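Local atomic coordinates of ABC transporter substrate-binding protein (Vibrio cholerae, PDB entry 3LKV), a protein that probably serves as the periplasmic substrate-binding component of an ABC transporter and holds a phenylalanine in its ligand pocket. Residues A[259-262]-A[263-267]; A[83-86]-A[87-91]. One frame throughout, in Å; residues are numbered along the deposited sequence.

Overall arrangement
Both contacts are local turns at the C-terminal ends of helices in the lobe built on the six-stranded parallel sheet. Contact 2 (83-91) comes first in the chain and leads from helix 78-87 to strand 93-98. Contact 1 (259-267) follows helix 243-258 and leads to the sheet's outermost strand, 269-270. Their centres lie about 16 Å apart, and their nearest atoms about 6 Å apart, without touching. Contact 1 ends at a zinc ion bound by D267 and E111. Contact 2 holds no ligand: the side chain of A83 stays about 12 Å from the bound phenylalanine, and that of L84 about 14 Å from a zinc ion.

Contact 1: residues A[259-262]-A[263-267]; sequences EGKE and PGSLD. With ZN (zinc ion), chain D.
K261 and E262 meet S265 just after a Schellman motif, in which G260, at positive phi, ends helix 243-258. The chain then makes a short 3-10 turn at 263-265 and runs on to strand 269-270 of the parallel sheet.

Hydrogen bonds tie the turn together. The carbonyl E262 O accepts twice from S265. S265 N lies 3.0 Å from E262 O and well above the carbonyl plane. S265 OG, 2.8 Å from E262 O, lies in that plane on a lone pair. The serine torsion (chi1 78°) sets OG between its own backbone N and carbonyl carbon, where it can reach back to this oxygen. K261 curls round through bends at chi2 and chi3 and gives NZ to S265 OG at 2.9 Å.

Apolar contact is slight. K261 CE lies 3.6 Å from L266 CD2, with the two side chains crossing at a slant. L266 also packs on Y253 and I257 of the preceding helix.

Water adds a bridge on the glutamate side: one molecule donates to E262 OE1 and accepts from G264 N.

Metal binding closes the segment. D267 OD2 binds the zinc ion at 2.0 Å, and E111 OE2 is its other protein ligand.

Contact 2: residues A[83-86]-A[87-91]; sequences ALVS and ATKTI
K89 folds back on V85 and T88 hydrogen-bonds to L84 where helix 78-87 ends and the chain turns toward strand 93-98 of the parallel sheet. This is a helix C-terminus followed by an ST motif.

The tight part is the backbone of the last turn and the side chains facing the lobe interior. T88 N donates to L84 O at 3.0 Å. A87 N makes two weak bonds, one to A83 O and one to L84 O, so L84 O receives both A87 N and T88 N. T88 CG2 also rests 3.7 Å from L84 O. T88 has already left helical backbone angles. Its OG1 stands opposite the backbone N (chi1 -173°) and faces onward along the chain. There it accepts from I91 N at 3.1 Å, with an N-H...O angle of 163°. L84 and T88 pack on helix 55-66 and on strands 72-76 and 93-98. A87 lies on A62 and V66 of helix 55-66.

The other side is looser and more polar. S86 and K89 are exposed. The K89 chain bends at chi2 and then runs extended, which brings NZ back beside the helix end. NZ lies 2.9 Å from V85 O, tilted 30° from the carbonyl plane. K89 CE follows alongside at 3.5 Å from V85 O. Across the turn V85 CG1 comes only to 4.4 Å from K89 NZ; the valine packs instead on I93 and L106.

N116 ND2 bonds to both T88 O and I91 O and ties the turn to a later loop. In a continuing helix V85 O would accept from K89 N; here the side-chain NZ of the same residue takes its place. Its positive charge would probably interact well with the partial negative charge of the helix C-terminus.

Contact 1: residues A[259-262]-A[263-267]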
ATOM      1  N   GLU A 259     -22.576  -6.846  -3.882  1.00 21.97           N
ATOM      2  CA  GLU A 259     -23.919  -6.499  -3.530  1.00 24.43           C
ATOM      3  C   GLU A 259     -24.953  -7.499  -4.016  1.00 23.66           C
ATOM      4  O   GLU A 259     -26.133  -7.236  -3.968  1.00 23.85           O
ATOM      5  CB  GLU A 259     -24.228  -5.079  -4.075  1.00 25.60           C
ATOM      6  CG  GLU A 259     -23.540  -4.041  -3.190  1.00 31.62           C
ATOM      7  CD  GLU A 259     -23.170  -2.732  -3.890  1.00 40.64           C
ATOM      8  OE1 GLU A 259     -23.852  -2.365  -4.909  1.00 40.66           O
ATOM      9  OE2 GLU A 259     -22.185  -2.093  -3.370  1.00 43.93           O
ATOM     10  N   GLY A 260     -24.509  -8.659  -4.451  1.00 23.10           N
ATOM     11  CA  GLY A 260     -25.406  -9.716  -4.778  1.00 22.98           C
ATOM     12  C   GLY A 260     -25.724  -9.910  -6.249  1.00 22.56           C
ATOM     13  O   GLY A 260     -26.611 -10.683  -6.543  1.00 22.95           O
ATOM     14  N   LYS A 261     -25.032  -9.238  -7.176  1.00 21.68           N
ATOM     15  CA  LYS A 261     -25.227  -9.560  -8.576  1.00 21.01           C
ATOM     16  C   LYS A 261     -24.510 -10.833  -8.927  1.00 18.97           C
ATOM     17  O   LYS A 261     -23.422 -11.070  -8.397  1.00 17.10           O
ATOM     18  CB  LYS A 261     -24.744  -8.442  -9.493  1.00 21.76           C
ATOM     19  CG  LYS A 261     -25.736  -7.261  -9.579  1.00 27.31           C
ATOM     20  CD  LYS A 261     -27.004  -7.594 -10.361  1.00 32.96           C
ATOM     21  CE  LYS A 261     -26.737  -7.657 -11.932  1.00 36.71           C
ATOM     22  NZ  LYS A 261     -27.880  -8.217 -12.761  1.00 33.64           N
ATOM     23  N   GLU A 262     -25.101 -11.633  -9.818  1.00 17.50           N
ATOM     24  CA  GLU A 262     -24.405 -12.770 -10.432  1.00 18.44           C
ATOM     25  C   GLU A 262     -23.426 -12.222 -11.490  1.00 18.08           C
ATOM     26  O   GLU A 262     -23.818 -11.422 -12.373  1.00 17.97           O
ATOM     27  CB  GLU A 262     -25.399 -13.678 -11.151  1.00 19.96           C
ATOM     28  CG  GLU A 262     -26.367 -14.437 -10.247  1.00 22.39           C
ATOM     29  CD  GLU A 262     -25.705 -15.622  -9.625  1.00 22.56           C
ATOM     30  OE1 GLU A 262     -24.474 -15.836  -9.889  1.00 27.14           O
ATOM     31  OE2 GLU A 262     -26.416 -16.355  -8.907  1.00 24.94           O
ATOM     32  N   PRO A 263     -22.172 -12.639 -11.431  1.00 17.64           N
ATOM     33  CA  PRO A 263     -21.188 -12.188 -12.447  1.00 17.48           C
ATOM     34  C   PRO A 263     -21.625 -12.564 -13.860  1.00 17.90           C
ATOM     35  O   PRO A 263     -21.457 -11.781 -14.788  1.00 18.18           O
ATOM     36  CB  PRO A 263     -19.922 -12.918 -12.074  1.00 16.83           C
ATOM     37  CG  PRO A 263     -20.376 -14.084 -11.180  1.00 18.63           C
ATOM     38  CD  PRO A 263     -21.591 -13.588 -10.464  1.00 17.50           C
ATOM     39  N   GLY A 264     -22.255 -13.713 -14.029  1.00 17.91           N
ATOM     40  CA  GLY A 264     -22.663 -14.114 -15.379  1.00 18.39           C
ATOM     41  C   GLY A 264     -23.751 -13.226 -16.012  1.00 18.71           C
ATOM     42  O   GLY A 264     -24.019 -13.342 -17.202  1.00 16.84           O
ATOM     43  N   SER A 265     -24.381 -12.360 -15.206  1.00 19.30           N
ATOM     44  CA  SER A 265     -25.462 -11.521 -15.671  1.00 19.91           C
ATOM     45  C   SER A 265     -24.877 -10.176 -16.010  1.00 19.42           C
ATOM     46  O   SER A 265     -25.600  -9.307 -16.395  1.00 18.00           O
ATOM     47  CB  SER A 265     -26.552 -11.327 -14.595  1.00 20.69           C
ATOM     48  OG  SER A 265     -26.109 -10.348 -13.594  1.00 25.67           O
ATOM     49  N   LEU A 266     -23.563  -9.999 -15.848  1.00 18.73           N
ATOM     50  CA  LEU A 266     -22.957  -8.723 -16.193  1.00 18.28           C
ATOM     51  C   LEU A 266     -22.216  -8.853 -17.521  1.00 17.47           C
ATOM     52  O   LEU A 266     -21.305  -9.685 -17.656  1.00 18.28           O
ATOM     53  CB  LEU A 266     -22.017  -8.263 -15.110  1.00 17.31           C
ATOM     54  CG  LEU A 266     -22.593  -8.071 -13.713  1.00 19.45           C
ATOM     55  CD1 LEU A 266     -21.512  -7.767 -12.712  1.00 17.52           C
ATOM     56  CD2 LEU A 266     -23.659  -6.945 -13.649  1.00 15.67           C
ATOM     57  N   ASP A 267     -22.613  -8.048 -18.500  1.00 16.70           N
ATOM     58  CA  ASP A 267     -21.937  -8.040 -19.788  1.00 16.98           C
ATOM     59  C   ASP A 267     -20.460  -7.642 -19.670  1.00 16.45           C
ATOM     60  O   ASP A 267     -20.100  -6.769 -18.893  1.00 16.15           O
ATOM     61  CB  ASP A 267     -22.596  -7.093 -20.810  1.00 16.60           C
ATOM     62  CG  ASP A 267     -24.032  -7.402 -21.080  1.00 16.71           C
ATOM     63  OD1 ASP A 267     -24.472  -8.603 -20.913  1.00 14.84           O
ATOM     64  OD2 ASP A 267     -24.758  -6.403 -21.464  1.00 17.94           O
TER
HETATM   65 ZN    ZN D 402     -26.514  -7.076 -22.096  1.00 35.67          ZN
HETATM   66  O   HOH W   1     -23.225 -15.774 -12.315  1.00 19.75           O
HETATM   67  O   HOH W   2     -27.852 -11.087 -10.690  1.00 23.82           O

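Contact 2: residues A[83-86]-A[87-91]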
ATOM      1  N   ALA A  83      -5.906 -19.039 -15.130  1.00 17.42           N
ATOM      2  CA  ALA A  83      -5.687 -19.946 -13.989  1.00 16.79           C
ATOM      3  C   ALA A  83      -6.823 -19.869 -12.978  1.00 16.40           C
ATOM      4  O   ALA A  83      -7.171 -20.868 -12.311  1.00 16.55           O
ATOM      5  CB  ALA A  83      -4.349 -19.624 -13.304  1.00 17.44           C
ATOM      6  N   LEU A  84      -7.420 -18.683 -12.828  1.00 17.18           N
ATOM      7  CA  LEU A  84      -8.541 -18.553 -11.892  1.00 17.04           C
ATOM      8  C   LEU A  84      -9.761 -19.352 -12.380  1.00 17.09           C
ATOM      9  O   LEU A  84     -10.430 -20.052 -11.592  1.00 16.80           O
ATOM     10  CB  LEU A  84      -8.900 -17.101 -11.695  1.00 18.37           C
ATOM     11  CG  LEU A  84      -7.917 -16.166 -10.936  1.00 17.53           C
ATOM     12  CD1 LEU A  84      -8.470 -14.806 -10.947  1.00 16.59           C
ATOM     13  CD2 LEU A  84      -7.624 -16.632  -9.519  1.00 12.61           C
ATOM     14  N   VAL A  85     -10.059 -19.254 -13.667  1.00 17.57           N
ATOM     15  CA  VAL A  85     -11.201 -19.952 -14.269  1.00 18.30           C
ATOM     16  C   VAL A  85     -11.071 -21.465 -14.130  1.00 19.68           C
ATOM     17  O   VAL A  85     -12.072 -22.193 -13.913  1.00 19.75           O
ATOM     18  CB  VAL A  85     -11.421 -19.523 -15.738  1.00 19.61           C
ATOM     19  CG1 VAL A  85     -12.425 -20.514 -16.465  1.00 19.64           C
ATOM     20  CG2 VAL A  85     -11.915 -18.101 -15.740  1.00 17.54           C
ATOM     21  N   SER A  86      -9.832 -21.934 -14.172  1.00 19.47           N
ATOM     22  CA  SER A  86      -9.568 -23.348 -13.933  1.00 21.01           C
ATOM     23  C   SER A  86      -9.777 -23.757 -12.442  1.00 20.52           C
ATOM     24  O   SER A  86     -10.287 -24.840 -12.119  1.00 18.91           O
ATOM     25  CB  SER A  86      -8.182 -23.675 -14.489  1.00 20.61           C
ATOM     26  OG  SER A  86      -7.832 -24.932 -13.976  1.00 27.27           O
ATOM     27  N   ALA A  87      -9.453 -22.842 -11.523  1.00 20.55           N
ATOM     28  CA  ALA A  87      -9.429 -23.146 -10.074  1.00 19.42           C
ATOM     29  C   ALA A  87     -10.769 -22.994  -9.396  1.00 19.25           C
ATOM     30  O   ALA A  87     -11.018 -23.541  -8.278  1.00 19.67           O
ATOM     31  CB  ALA A  87      -8.381 -22.247  -9.379  1.00 20.17           C
ATOM     32  N   THR A  88     -11.664 -22.246 -10.026  1.00 19.22           N
ATOM     33  CA  THR A  88     -13.015 -22.161  -9.501  1.00 19.91           C
ATOM     34  C   THR A  88     -14.083 -21.934 -10.560  1.00 20.40           C
ATOM     35  O   THR A  88     -13.920 -21.119 -11.440  1.00 19.52           O
ATOM     36  CB  THR A  88     -13.169 -21.055  -8.430  1.00 20.67           C
ATOM     37  OG1 THR A  88     -14.486 -21.162  -7.846  1.00 17.58           O
ATOM     38  CG2 THR A  88     -13.020 -19.644  -9.049  1.00 20.67           C
ATOM     39  N   LYS A  89     -15.200 -22.635 -10.406  1.00 21.21           N
ATOM     40  CA  LYS A  89     -16.379 -22.457 -11.258  1.00 21.53           C
ATOM     41  C   LYS A  89     -17.536 -21.700 -10.591  1.00 21.49           C
ATOM     42  O   LYS A  89     -18.597 -21.570 -11.203  1.00 21.50           O
ATOM     43  CB  LYS A  89     -16.952 -23.851 -11.661  1.00 22.03           C
ATOM     44  CG  LYS A  89     -15.953 -24.843 -12.245  1.00 23.20           C
ATOM     45  CD  LYS A  89     -15.273 -24.321 -13.520  1.00 25.63           C
ATOM     46  CE  LYS A  89     -13.967 -25.142 -13.796  1.00 25.43           C
ATOM     47  NZ  LYS A  89     -13.247 -24.592 -14.960  1.00 21.03           N
ATOM     48  N   THR A  90     -17.356 -21.249  -9.362  1.00 21.08           N
ATOM     49  CA  THR A  90     -18.441 -20.728  -8.540  1.00 21.20           C
ATOM     50  C   THR A  90     -18.106 -19.412  -7.840  1.00 21.12           C
ATOM     51  O   THR A  90     -18.977 -18.572  -7.593  1.00 21.72           O
ATOM     52  CB  THR A  90     -18.734 -21.706  -7.421  1.00 21.55           C
ATOM     53  OG1 THR A  90     -17.492 -22.035  -6.797  1.00 23.86           O
ATOM     54  CG2 THR A  90     -19.350 -23.012  -7.969  1.00 22.07           C
ATOM     55  N   ILE A  91     -16.867 -19.244  -7.407  1.00 20.91           N
ATOM     56  CA  ILE A  91     -16.463 -17.938  -6.855  1.00 19.74           C
ATOM     57  C   ILE A  91     -16.442 -16.947  -8.001  1.00 19.11           C
ATOM     58  O   ILE A  91     -15.857 -17.196  -9.037  1.00 20.25           O
ATOM     59  CB  ILE A  91     -15.090 -17.978  -6.136  1.00 19.92           C
ATOM     60  CG1 ILE A  91     -15.103 -19.100  -5.058  1.00 19.07           C
ATOM     61  CG2 ILE A  91     -14.791 -16.642  -5.528  1.00 18.99           C
ATOM     62  CD1 ILE A  91     -13.775 -19.173  -4.294  1.00 18.28           C
TER